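Local coordinates for protein ribokinase RBSK (Mycobacterium tuberculosis, PDB 3GO6) that probably phosphorylates D-ribose at O-5, using ATP and magnesium to give D-ribose 5-phosphate, and works as a homodimer of the PfkB carbohydrate kinase family, at residues M30-V35 and A49-T54; D37-P42 and I113-A118; V103-P108 and P128-H133; A118-T123 and V241-A246; P236-V241 and A278-T283. All blocks are in the same frame, centred on the assembly; numbering follows the deposited sequence.

Contact 1 pairs two strands of the small sheet that covers the sugar site and meets the second subunit; contact 2 lays loop 37-42 on the end of its strand 110-116. Contact 1, partly buried, combines a backbone ladder with an apolar face and a watered, ribose-binding face; contact 2 is a surface contact of one backbone bond and a leucine. Contact 4, partly buried, joins a turn of that sheet to the metal and nucleotide loop and is mainly polar, with Ala120 and Ala244 filling in. It shares Ala118 with contact 2 and Val241 with contact 5, a surface contact fastening that loop to helix 265-282. Contact 3 is a separate surface contact, centred about 33 Å from contact 5.

Contact 1 of 5, residues M30-V35 and A49-T54. With RIB (alpha-D-ribofuranose), chain C.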
# COMPACT_ATOMS: atom_id res chain seq x y z
N MET A 30 9.91 2.63 -3.47
CA MET A 30 8.77 2.51 -4.39
C MET A 30 7.49 3.01 -3.68
O MET A 30 7.21 2.59 -2.56
CB MET A 30 8.61 1.06 -4.87
CG MET A 30 7.55 0.89 -5.96
SD MET A 30 8.06 1.59 -7.54
CE MET A 30 9.51 0.59 -7.96
N ASP A 31 6.73 3.90 -4.34
CA ASP A 31 5.58 4.56 -3.76
C ASP A 31 4.30 3.91 -4.25
O ASP A 31 4.13 3.72 -5.46
CB ASP A 31 5.52 6.04 -4.19
CG ASP A 31 6.56 6.91 -3.48
OD1 ASP A 31 7.17 6.44 -2.50
OD2 ASP A 31 6.75 8.08 -3.92
N LEU A 32 3.41 3.62 -3.32
CA LEU A 32 2.05 3.20 -3.66
C LEU A 32 1.16 4.39 -3.28
O LEU A 32 1.05 4.73 -2.11
CB LEU A 32 1.66 1.95 -2.88
CG LEU A 32 2.52 0.71 -3.20
CD1 LEU A 32 2.15 -0.42 -2.26
CD2 LEU A 32 2.34 0.27 -4.64
N THR A 33 0.60 5.06 -4.28
CA THR A 33 -0.19 6.28 -4.04
C THR A 33 -1.67 5.95 -4.24
O THR A 33 -2.06 5.46 -5.30
CB THR A 33 0.23 7.44 -4.95
OG1 THR A 33 1.64 7.65 -4.88
CG2 THR A 33 -0.50 8.75 -4.57
N PHE A 34 -2.46 6.22 -3.20
CA PHE A 34 -3.89 5.91 -3.15
C PHE A 34 -4.65 7.23 -3.08
O PHE A 34 -4.31 8.12 -2.29
CB PHE A 34 -4.23 5.14 -1.87
CG PHE A 34 -3.62 3.75 -1.78
CD1 PHE A 34 -4.41 2.62 -1.99
CD2 PHE A 34 -2.29 3.58 -1.41
CE1 PHE A 34 -3.87 1.32 -1.88
CE2 PHE A 34 -1.73 2.29 -1.29
CZ PHE A 34 -2.52 1.16 -1.53
N VAL A 35 -5.70 7.34 -3.90
CA VAL A 35 -6.60 8.50 -3.79
C VAL A 35 -7.87 8.06 -3.07
O VAL A 35 -8.46 7.02 -3.43
CB VAL A 35 -6.90 9.13 -5.18
CG1 VAL A 35 -8.01 10.21 -5.06
CG2 VAL A 35 -5.64 9.72 -5.77
N ALA A 49 -10.04 5.11 -4.36
CA ALA A 49 -10.55 5.38 -5.70
C ALA A 49 -9.56 4.92 -6.79
O ALA A 49 -9.97 4.51 -7.88
CB ALA A 49 -10.83 6.89 -5.85
N SER A 50 -8.26 5.01 -6.49
CA SER A 50 -7.21 4.66 -7.45
C SER A 50 -5.93 4.31 -6.70
O SER A 50 -5.76 4.65 -5.53
CB SER A 50 -6.94 5.82 -8.41
OG SER A 50 -6.42 6.96 -7.73
N LEU A 51 -5.04 3.60 -7.39
CA LEU A 51 -3.74 3.21 -6.85
C LEU A 51 -2.73 3.26 -7.98
O LEU A 51 -2.97 2.72 -9.07
CB LEU A 51 -3.80 1.79 -6.25
CG LEU A 51 -2.44 1.09 -5.98
CD1 LEU A 51 -1.61 1.89 -4.95
CD2 LEU A 51 -2.61 -0.35 -5.53
N THR A 52 -1.61 3.94 -7.75
CA THR A 52 -0.48 3.87 -8.67
C THR A 52 0.76 3.35 -7.93
O THR A 52 0.85 3.46 -6.71
CB THR A 52 -0.11 5.26 -9.27
OG1 THR A 52 0.31 6.15 -8.24
CG2 THR A 52 -1.29 5.86 -10.06
N ARG A 53 1.69 2.77 -8.68
CA ARG A 53 2.95 2.26 -8.13
C ARG A 53 4.06 2.98 -8.90
O ARG A 53 4.23 2.75 -10.09
CB ARG A 53 3.01 0.73 -8.29
CG ARG A 53 4.30 0.10 -7.79
CD ARG A 53 4.24 -1.44 -7.88
NE ARG A 53 5.51 -2.02 -7.42
CZ ARG A 53 6.59 -2.19 -8.19
NH1 ARG A 53 6.55 -1.85 -9.47
NH2 ARG A 53 7.70 -2.72 -7.68
N THR A 54 4.80 3.88 -8.24
CA THR A 54 5.78 4.73 -8.94
C THR A 54 7.05 4.92 -8.09
O THR A 54 6.98 4.92 -6.88
CB THR A 54 5.22 6.17 -9.26
OG1 THR A 54 4.76 6.79 -8.05
CG2 THR A 54 4.06 6.11 -10.31
O5 RIB C . 7.86 13.35 0.32
C5 RIB C . 7.18 12.23 -0.31
C4 RIB C . 8.10 11.00 -0.26
O4 RIB C . 8.18 10.56 1.11
C3 RIB C . 7.56 9.80 -1.02
O3 RIB C . 8.11 9.64 -2.35
C2 RIB C . 7.84 8.62 -0.11
O2 RIB C . 8.70 7.66 -0.74
C1 RIB C . 8.44 9.17 1.18
O1 RIB C . 9.86 8.99 1.23
O HOH W 1 6.40 8.33 -6.61
O HOH W 2 2.60 5.82 -6.72
O HOH W 3 -3.70 6.86 -7.15
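Leu51 CG stands anti to its backbone N (chi1 164°) and Phe34 CG anti to its carbonyl carbon (chi1 -65°), and from this non-hydrogen-bonded antiparallel pair the two side chains run side by side, pointing the same way. A chi2 of 62° then places Leu51 CD1 over the centre of the Phe34 ring, a CH-pi contact 3.7 Å from the centroid. One pair further along this face, Leu32 CD2 packs against Arg53 CG at 3.7 Å. The extended Arg53 chain is crossed at about a right angle by Met30, whose CG lies over one face of the guanidinium, offset toward its rim, while Arg53 NH1 bonds Gln87 OE1. Backbone pairs tie the strands at Asp31 with Thr54 and Thr33 with Thr52; Asp31 N reaches Thr54 O at 2.7 Å.

The other face, with Asp31, Thr33, Thr52 and Thr54, is polar. One water is held by Asp31 O and the hydroxyls of Thr33, Thr52 and Thr54. The Asp31 carboxylate grips ribose with both oxygens, taking O2 of the sugar on OD1 at 2.6 Å and O3 on OD2 at 2.6 Å, so a second water, between Thr54 OG1 and Asp31 OD2, belongs to the second shell of the substrate.

Strand 30-35 is flanked on its other edge by strand 110-116, bonded through Leu32 and Phe34 to Ile114. Helix 83-94 packs on Met30 and Arg53, and the second subunit covers the apolar face, Leu32 on its own counterpart and Phe34 on Ile113 of the second subunit.

Contact 2 of 5, residues D37-P42 and I113-A118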
# COMPACT_ATOMS: atom_id res chain seq x y z
N ASP A 37 -11.54 9.71 -0.66
CA ASP A 37 -12.32 10.90 -0.33
C ASP A 37 -11.81 11.51 0.98
O ASP A 37 -11.43 12.68 1.02
CB ASP A 37 -13.81 10.56 -0.22
CG ASP A 37 -14.65 11.80 0.06
OD1 ASP A 37 -14.59 12.77 -0.75
OD2 ASP A 37 -15.34 11.82 1.11
N ALA A 38 -11.76 10.70 2.02
CA ALA A 38 -11.24 11.11 3.33
C ALA A 38 -10.11 10.17 3.79
O ALA A 38 -10.17 8.95 3.58
CB ALA A 38 -12.36 11.10 4.36
N LEU A 39 -9.09 10.73 4.44
CA LEU A 39 -8.05 9.89 5.05
C LEU A 39 -8.67 8.91 6.05
O LEU A 39 -9.55 9.31 6.84
CB LEU A 39 -6.99 10.75 5.74
CG LEU A 39 -6.26 11.78 4.87
CD1 LEU A 39 -5.44 12.74 5.72
CD2 LEU A 39 -5.35 11.10 3.81
N PRO A 40 -8.22 7.64 6.04
CA PRO A 40 -8.75 6.66 7.01
C PRO A 40 -8.44 7.07 8.46
O PRO A 40 -7.36 7.61 8.74
CB PRO A 40 -8.01 5.36 6.66
CG PRO A 40 -7.46 5.56 5.26
CD PRO A 40 -7.21 7.04 5.13
N ARG A 41 -9.39 6.83 9.35
CA ARG A 41 -9.19 7.05 10.78
C ARG A 41 -8.89 5.71 11.43
O ARG A 41 -9.19 4.68 10.84
CB ARG A 41 -10.43 7.71 11.41
CG ARG A 41 -10.56 9.19 11.05
CD ARG A 41 -12.00 9.69 11.23
NE ARG A 41 -12.90 8.99 10.32
CZ ARG A 41 -14.19 9.30 10.14
NH1 ARG A 41 -14.76 10.29 10.82
NH2 ARG A 41 -14.91 8.59 9.28
N PRO A 42 -8.28 5.71 12.62
CA PRO A 42 -7.94 4.44 13.26
C PRO A 42 -9.14 3.49 13.36
O PRO A 42 -10.25 3.92 13.70
CB PRO A 42 -7.45 4.87 14.64
CG PRO A 42 -6.89 6.23 14.42
CD PRO A 42 -7.83 6.86 13.44
N ILE A 113 3.72 4.39 1.45
CA ILE A 113 2.29 4.51 1.16
C ILE A 113 1.95 6.00 1.22
O ILE A 113 2.17 6.65 2.25
CB ILE A 113 1.40 3.77 2.21
CG1 ILE A 113 1.83 2.31 2.39
CG2 ILE A 113 -0.11 3.86 1.83
CD1 ILE A 113 1.88 1.50 1.08
N ILE A 114 1.42 6.52 0.13
CA ILE A 114 0.99 7.91 0.07
C ILE A 114 -0.53 7.89 -0.09
O ILE A 114 -1.06 7.25 -0.99
CB ILE A 114 1.59 8.68 -1.13
CG1 ILE A 114 3.09 8.33 -1.38
CG2 ILE A 114 1.24 10.19 -1.05
CD1 ILE A 114 3.97 8.81 -0.41
N VAL A 115 -1.24 8.60 0.78
CA VAL A 115 -2.70 8.68 0.65
C VAL A 115 -3.09 10.15 0.43
O VAL A 115 -2.64 11.02 1.18
CB VAL A 115 -3.40 8.10 1.89
CG1 VAL A 115 -4.94 7.99 1.64
CG2 VAL A 115 -2.82 6.74 2.25
N VAL A 116 -3.90 10.41 -0.59
CA VAL A 116 -4.22 11.79 -1.01
C VAL A 116 -5.74 11.88 -0.95
O VAL A 116 -6.44 11.04 -1.53
CB VAL A 116 -3.70 12.10 -2.44
CG1 VAL A 116 -4.06 13.54 -2.87
CG2 VAL A 116 -2.18 11.88 -2.50
N ASP A 117 -6.24 12.86 -0.19
CA ASP A 117 -7.69 13.02 0.03
C ASP A 117 -8.32 14.09 -0.88
O ASP A 117 -7.65 14.68 -1.75
CB ASP A 117 -8.03 13.23 1.53
CG ASP A 117 -7.64 14.62 2.08
OD1 ASP A 117 -7.45 15.59 1.31
OD2 ASP A 117 -7.53 14.76 3.32
N ALA A 118 -9.61 14.33 -0.68
CA ALA A 118 -10.36 15.26 -1.54
C ALA A 118 -9.87 16.71 -1.51
O ALA A 118 -10.08 17.45 -2.48
CB ALA A 118 -11.86 15.16 -1.21
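Asp37 and Ala118 make the polar link: Ala118 N donates to Asp37 O at 3.0 Å. Around this bond the carbonyl is lined by carbon, with Asp117 CB at 3.5 Å and Ala118 CB at 3.4 Å from Asp37 O.

Apolar packing centres on Leu39. Its CD2 branch meets Val115 CG1 at 3.8 Å as the two side chains slide past each other in opposite directions. Pro40 CD adds a looser touch on Val115 CG1 at 4.3 Å.

A mixed contact completes the set. Leu39 slants across Asp117; its CG, anti to the carbonyl carbon (chi1 -58°), comes within 3.6 Å of Asp117 OD2, a van der Waals approach, while Asp117 OD1 is bonded to Ser119 OG in the following turn.

Leu39 also rests on Pro42 of the second subunit, and Val115 on Leu125 of the second subunit. Loop 37-42 thus borders the end of strand 110-116 and the hairpin turn that leads to strand 122-127, a part of the small sheet that in ribokinases serves both as lid of the sugar site and as dimer interface.

Contact 3 of 5, residues V103-P108 and P128-H133; sequences VTVPGP and PGANAH
Ala130 N donates to Pro108 O at 2.9 Å, approaching close to the line of the carbonyl but with a bent N-H (136°), where the loop after strand 103-104 runs past a 3-10 segment formed by 130-132. The bond joins the loop before strand 110-116 to the loop after strand 122-127 at the surface. Gly129, with positive phi, precedes this N-H. Ala130 CB lies beside the same acceptor, 3.5 Å from Pro108 O.

The side-chain part is carried by Val105. Its CG1, anti to the backbone N (chi1 157°), meets His133 CB at 3.8 Å, and the two side chains cross at about a right angle; the touch falls on the first carbon of His133, with the imidazole set obliquely to the valine. Val105 CB faces Ala130 CB at a looser 4.2 Å, so Val105 reaches from Ala130, first of the 3-10 segment, to His133 just after it.

That segment has its own brace. Pro128 O accepts twice from Asn131, from its backbone N at 3.0 Å and from its ND2 at 2.9 Å, and Asn131 OD1 takes the N-H of Val28. In segment 103-108, Gly107 N is bonded to Asp81 OD1.

Bonds inside 128-133 and to Asp81 and Val28 thus hold the two segments. Between them the contact rests on a single bent backbone bond and a few aliphatic carbon contacts, with no salt bridge and His133 using only its CB.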
# COMPACT_ATOMS: atom_id res chain seq x y z
N VAL A 103 24.68 2.20 -3.27
CA VAL A 103 25.02 0.84 -2.91
C VAL A 103 23.79 -0.07 -3.07
O VAL A 103 22.65 0.40 -3.13
CB VAL A 103 25.57 0.73 -1.46
CG1 VAL A 103 26.90 1.45 -1.31
CG2 VAL A 103 24.56 1.28 -0.45
N THR A 104 24.06 -1.38 -3.18
CA THR A 104 23.01 -2.39 -3.08
C THR A 104 23.17 -3.06 -1.72
O THR A 104 24.27 -3.43 -1.33
CB THR A 104 23.10 -3.38 -4.24
OG1 THR A 104 22.84 -2.67 -5.45
CG2 THR A 104 22.04 -4.50 -4.12
N VAL A 105 22.05 -3.17 -1.00
CA VAL A 105 22.02 -3.79 0.33
C VAL A 105 21.10 -5.02 0.25
O VAL A 105 20.16 -5.02 -0.54
CB VAL A 105 21.56 -2.72 1.38
CG1 VAL A 105 20.99 -3.34 2.62
CG2 VAL A 105 22.77 -1.82 1.74
N PRO A 106 21.40 -6.10 1.00
CA PRO A 106 20.49 -7.24 0.91
C PRO A 106 19.04 -6.91 1.32
O PRO A 106 18.81 -6.09 2.21
CB PRO A 106 21.10 -8.26 1.90
CG PRO A 106 22.54 -7.88 2.01
CD PRO A 106 22.56 -6.38 1.89
N GLY A 107 18.08 -7.55 0.68
CA GLY A 107 16.67 -7.42 1.07
C GLY A 107 15.93 -6.30 0.35
O GLY A 107 16.44 -5.73 -0.62
N PRO A 108 14.69 -6.02 0.77
CA PRO A 108 13.83 -5.15 -0.00
C PRO A 108 14.29 -3.69 -0.09
O PRO A 108 14.85 -3.13 0.88
CB PRO A 108 12.48 -5.24 0.74
CG PRO A 108 12.57 -6.53 1.51
CD PRO A 108 14.00 -6.62 1.92
N PRO A 128 11.28 1.78 5.54
CA PRO A 128 12.50 2.18 4.85
C PRO A 128 13.29 1.07 4.16
O PRO A 128 14.02 1.36 3.22
CB PRO A 128 13.33 2.87 5.95
CG PRO A 128 12.83 2.32 7.21
CD PRO A 128 11.36 2.04 6.99
N GLY A 129 13.12 -0.19 4.57
CA GLY A 129 13.85 -1.29 3.91
C GLY A 129 15.35 -1.02 3.83
O GLY A 129 15.98 -0.67 4.85
N ALA A 130 15.92 -1.14 2.64
CA ALA A 130 17.35 -0.92 2.41
C ALA A 130 17.85 0.45 2.89
O ALA A 130 19.01 0.57 3.34
CB ALA A 130 17.68 -1.12 0.93
N ASN A 131 17.01 1.48 2.81
CA ASN A 131 17.41 2.82 3.24
C ASN A 131 17.86 2.88 4.70
O ASN A 131 18.74 3.68 5.03
CB ASN A 131 16.29 3.86 3.01
CG ASN A 131 15.86 3.92 1.58
OD1 ASN A 131 16.60 4.41 0.70
ND2 ASN A 131 14.68 3.37 1.30
N ALA A 132 17.27 2.04 5.55
CA ALA A 132 17.65 1.96 6.96
C ALA A 132 19.05 1.37 7.17
O ALA A 132 19.61 1.45 8.26
CB ALA A 132 16.61 1.12 7.75
N HIS A 133 19.62 0.80 6.12
CA HIS A 133 20.95 0.19 6.20
C HIS A 133 22.01 0.91 5.39
O HIS A 133 23.05 0.33 5.09
CB HIS A 133 20.88 -1.29 5.81
CG HIS A 133 19.87 -2.05 6.60
ND1 HIS A 133 20.05 -2.35 7.94
CD2 HIS A 133 18.63 -2.49 6.28
CE1 HIS A 133 18.99 -2.99 8.39
NE2 HIS A 133 18.11 -3.08 7.40

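Contact 4 of 5, residues A118-T123 and V241-A246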
# COMPACT_ATOMS: atom_id res chain seq x y z
N ALA A 118 -9.61 14.33 -0.68
CA ALA A 118 -10.36 15.26 -1.54
C ALA A 118 -9.87 16.71 -1.51
O ALA A 118 -10.08 17.45 -2.48
CB ALA A 118 -11.86 15.16 -1.21
N SER A 119 -9.22 17.12 -0.43
CA SER A 119 -8.68 18.48 -0.33
C SER A 119 -7.24 18.60 -0.88
O SER A 119 -6.62 19.68 -0.77
CB SER A 119 -8.71 18.95 1.12
OG SER A 119 -7.77 18.21 1.88
N ALA A 120 -6.73 17.51 -1.46
CA ALA A 120 -5.34 17.39 -1.95
C ALA A 120 -4.28 17.27 -0.85
O ALA A 120 -3.09 17.24 -1.13
CB ALA A 120 -4.97 18.53 -2.93
N GLU A 121 -4.73 17.18 0.40
CA GLU A 121 -3.83 16.88 1.51
C GLU A 121 -3.33 15.43 1.39
O GLU A 121 -3.98 14.62 0.75
CB GLU A 121 -4.53 17.10 2.86
CG GLU A 121 -3.64 16.86 4.10
CD GLU A 121 -2.41 17.78 4.17
OE1 GLU A 121 -2.49 18.79 4.92
OE2 GLU A 121 -1.38 17.52 3.49
N ASN A 122 -2.19 15.13 2.01
CA ASN A 122 -1.58 13.80 1.88
C ASN A 122 -0.99 13.32 3.21
O ASN A 122 -0.66 14.14 4.07
CB ASN A 122 -0.50 13.81 0.78
CG ASN A 122 0.82 14.46 1.24
OD1 ASN A 122 1.69 13.77 1.77
ND2 ASN A 122 0.96 15.77 1.02
N THR A 123 -0.90 12.00 3.38
CA THR A 123 -0.12 11.40 4.46
C THR A 123 0.89 10.47 3.82
O THR A 123 0.65 9.93 2.72
CB THR A 123 -0.96 10.56 5.46
OG1 THR A 123 -1.55 9.41 4.81
CG2 THR A 123 -2.08 11.40 6.13
N VAL A 241 -3.92 19.97 -6.93
CA VAL A 241 -4.40 18.65 -7.33
C VAL A 241 -3.92 17.60 -6.33
O VAL A 241 -4.69 16.74 -5.89
CB VAL A 241 -3.94 18.32 -8.76
CG1 VAL A 241 -4.12 16.85 -9.09
CG2 VAL A 241 -4.69 19.20 -9.75
N ASP A 242 -2.64 17.68 -5.96
CA ASP A 242 -2.00 16.69 -5.09
C ASP A 242 -0.77 17.34 -4.47
O ASP A 242 0.20 17.59 -5.17
CB ASP A 242 -1.62 15.45 -5.93
CG ASP A 242 -0.90 14.38 -5.13
OD1 ASP A 242 -0.73 14.53 -3.90
OD2 ASP A 242 -0.51 13.37 -5.75
N THR A 243 -0.81 17.58 -3.17
CA THR A 243 0.31 18.21 -2.46
C THR A 243 1.48 17.25 -2.20
O THR A 243 2.57 17.68 -1.88
CB THR A 243 -0.13 18.81 -1.12
OG1 THR A 243 -0.68 17.78 -0.30
CG2 THR A 243 -1.20 19.90 -1.33
N ALA A 244 1.24 15.94 -2.34
CA ALA A 244 2.30 14.97 -2.08
C ALA A 244 3.47 15.22 -3.03
O ALA A 244 3.28 15.51 -4.22
CB ALA A 244 1.78 13.56 -2.23
N GLY A 245 4.68 15.17 -2.48
CA GLY A 245 5.87 15.35 -3.28
C GLY A 245 6.29 16.81 -3.39
O GLY A 245 7.40 17.09 -3.78
N ALA A 246 5.40 17.76 -3.06
CA ALA A 246 5.76 19.17 -3.29
C ALA A 246 6.87 19.66 -2.37
O ALA A 246 7.70 20.50 -2.78
CB ALA A 246 4.54 20.07 -3.19
O HOH W 4 4.55 14.30 0.27
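The Asn122 amide lies flat against Ala244, whose CA and CB sit under one face, each 3.7 Å from Asn122 CG. At its edge ND2 donates to Thr243 OG1 at 2.9 Å with the acceptor in the amide plane. OD1 accepts from a water at 3.3 Å that stands off the amide plane, on the face turned to Ala244, and in turn takes the N-H of Gly245. Two carboxylates hold the backbone nearby. Glu121 OE2 uses its anti lone pair for Asn122 N, while Asp242 OD1 is met from above its plane by Ala244 N at 2.9 Å, an Asx turn.

Thr243 is the hub. Its OG1 lies between the backbone N and the carbonyl carbon (chi1 59°), from where it donates to Ala120 O at 2.6 Å. The same carbonyl accepts Thr243 N at 3.1 Å, so a single oxygen is gripped twice by one residue. Ala120 itself has positive phi, and its CB packs on Val241 O at 3.5 Å.

From Thr243 a type II turn leads to Ala246, with Gly245 as N-cap of helix 246-257. This is the beginning of the Asp-Thr-Ala-Gly-Ala-Gly-Asp sequence, the PfkB signature that ends in Asp248, the predicted proton acceptor. Asp242 and Ala244 belong to the metal site modelled with magnesium, and Asp242 OD2 is also bonded to Gly287 N.

With OG1 giving its proton to Ala120 O and accepting from Asn122 ND2, the hydroxyl has a fixed direction, and the lid hairpin is joined to the metal loop by directional bonds, backed by the packing of Ala120 and Ala244.

Contact 5 of 5, residues P236-V241 and A278-T283; sequences PTVTPV and AGALAT
Thr283, near the C-terminal end of helix 265-282, meets Val238 and the N-H of Val241 in the loop that leads into the PfkB metal and nucleotide loop. The bond from Val241 N to Thr283 O is short and straight, 2.7 Å with 168° at the hydrogen. The same oxygen also takes the N-H of Asp242, a residue of the metal site, so two successive amides of the loop end on one carbonyl beside the helix. Ala282, the preceding residue, belongs to that metal site as well.

Thr283 turns its hydroxyl back to the helix: OG1 sits between the backbone N and the carbonyl carbon (chi1 70°) and donates to Ala280 O at 2.6 Å, on a lone pair in the carbonyl plane. Thr283 N lies 3.0 Å from Ala280 O and donates to it too, so Ala280 O takes two donors from Thr283.

The apolar share lies earlier in the loop, over Ala280. Its CB points to the loop and faces Pro236 O at 3.8 Å, with Pro236 CD at 4.1 Å and Val238 CG1 somewhat farther. Helix 246-257 lies on another side of the helix, where its Val249 packs on Ala278 and Ala282. Val238 crosses Thr283 obliquely with its other branch: CG1 is anti to the carbonyl carbon (chi1 -61°), which leaves CG2 between the backbone N and the carbonyl carbon, and CG2 rests 3.5 Å from Thr283 OG1, touching the very hydroxyl whose proton is given to Ala280 O.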
# COMPACT_ATOMS: atom_id res chain seq x y z
N PRO A 236 3.18 31.36 -5.48
CA PRO A 236 2.07 31.58 -6.41
C PRO A 236 0.76 30.92 -5.94
O PRO A 236 0.79 29.81 -5.38
CB PRO A 236 2.55 30.92 -7.70
CG PRO A 236 4.04 30.95 -7.61
CD PRO A 236 4.38 30.82 -6.17
N THR A 237 -0.36 31.59 -6.17
CA THR A 237 -1.66 31.05 -5.82
C THR A 237 -2.06 30.04 -6.89
O THR A 237 -2.00 30.35 -8.08
CB THR A 237 -2.74 32.16 -5.74
OG1 THR A 237 -2.28 33.18 -4.85
CG2 THR A 237 -4.06 31.61 -5.22
N VAL A 238 -2.44 28.83 -6.48
CA VAL A 238 -2.83 27.78 -7.42
C VAL A 238 -4.03 26.99 -6.92
O VAL A 238 -4.31 26.97 -5.71
CB VAL A 238 -1.65 26.78 -7.73
CG1 VAL A 238 -0.44 27.50 -8.37
CG2 VAL A 238 -1.24 26.04 -6.48
N THR A 239 -4.74 26.34 -7.83
CA THR A 239 -5.71 25.32 -7.46
C THR A 239 -4.98 23.97 -7.38
O THR A 239 -4.52 23.46 -8.40
CB THR A 239 -6.85 25.22 -8.49
OG1 THR A 239 -7.41 26.52 -8.75
CG2 THR A 239 -7.93 24.27 -8.00
N PRO A 240 -4.87 23.40 -6.17
CA PRO A 240 -4.04 22.19 -6.00
C PRO A 240 -4.73 20.93 -6.49
O PRO A 240 -5.97 20.83 -6.47
CB PRO A 240 -3.87 22.09 -4.49
CG PRO A 240 -5.12 22.74 -3.93
CD PRO A 240 -5.55 23.80 -4.92
N VAL A 241 -3.92 19.97 -6.93
CA VAL A 241 -4.40 18.65 -7.33
C VAL A 241 -3.92 17.60 -6.33
O VAL A 241 -4.69 16.74 -5.89
CB VAL A 241 -3.94 18.32 -8.76
CG1 VAL A 241 -4.12 16.85 -9.09
CG2 VAL A 241 -4.69 19.20 -9.75
N ALA A 278 8.37 26.58 -7.32
CA ALA A 278 8.43 25.19 -7.79
C ALA A 278 7.53 24.27 -6.97
O ALA A 278 6.84 23.41 -7.53
CB ALA A 278 9.87 24.67 -7.80
N GLY A 279 7.52 24.47 -5.66
CA GLY A 279 6.62 23.74 -4.76
C GLY A 279 5.16 23.91 -5.12
O GLY A 279 4.39 22.94 -5.12
N ALA A 280 4.78 25.14 -5.46
CA ALA A 280 3.39 25.43 -5.87
C ALA A 280 3.04 24.67 -7.16
O ALA A 280 2.00 23.99 -7.23
CB ALA A 280 3.20 26.94 -6.06
N LEU A 281 3.91 24.78 -8.16
CA LEU A 281 3.77 24.07 -9.43
C LEU A 281 3.66 22.56 -9.23
O LEU A 281 2.93 21.87 -9.96
CB LEU A 281 4.98 24.36 -10.34
CG LEU A 281 5.13 25.76 -10.93
CD1 LEU A 281 6.36 25.82 -11.82
CD2 LEU A 281 3.88 26.20 -11.71
N ALA A 282 4.41 22.05 -8.25
CA ALA A 282 4.42 20.62 -7.94
C ALA A 282 3.04 20.15 -7.45
O ALA A 282 2.68 19.00 -7.64
CB ALA A 282 5.52 20.32 -6.91
N THR A 283 2.25 21.04 -6.86
CA THR A 283 0.92 20.67 -6.37
C THR A 283 -0.13 20.59 -7.49
O THR A 283 -1.26 20.17 -7.26
CB THR A 283 0.41 21.63 -5.26
OG1 THR A 283 0.12 22.91 -5.85
CG2 THR A 283 1.48 21.78 -4.16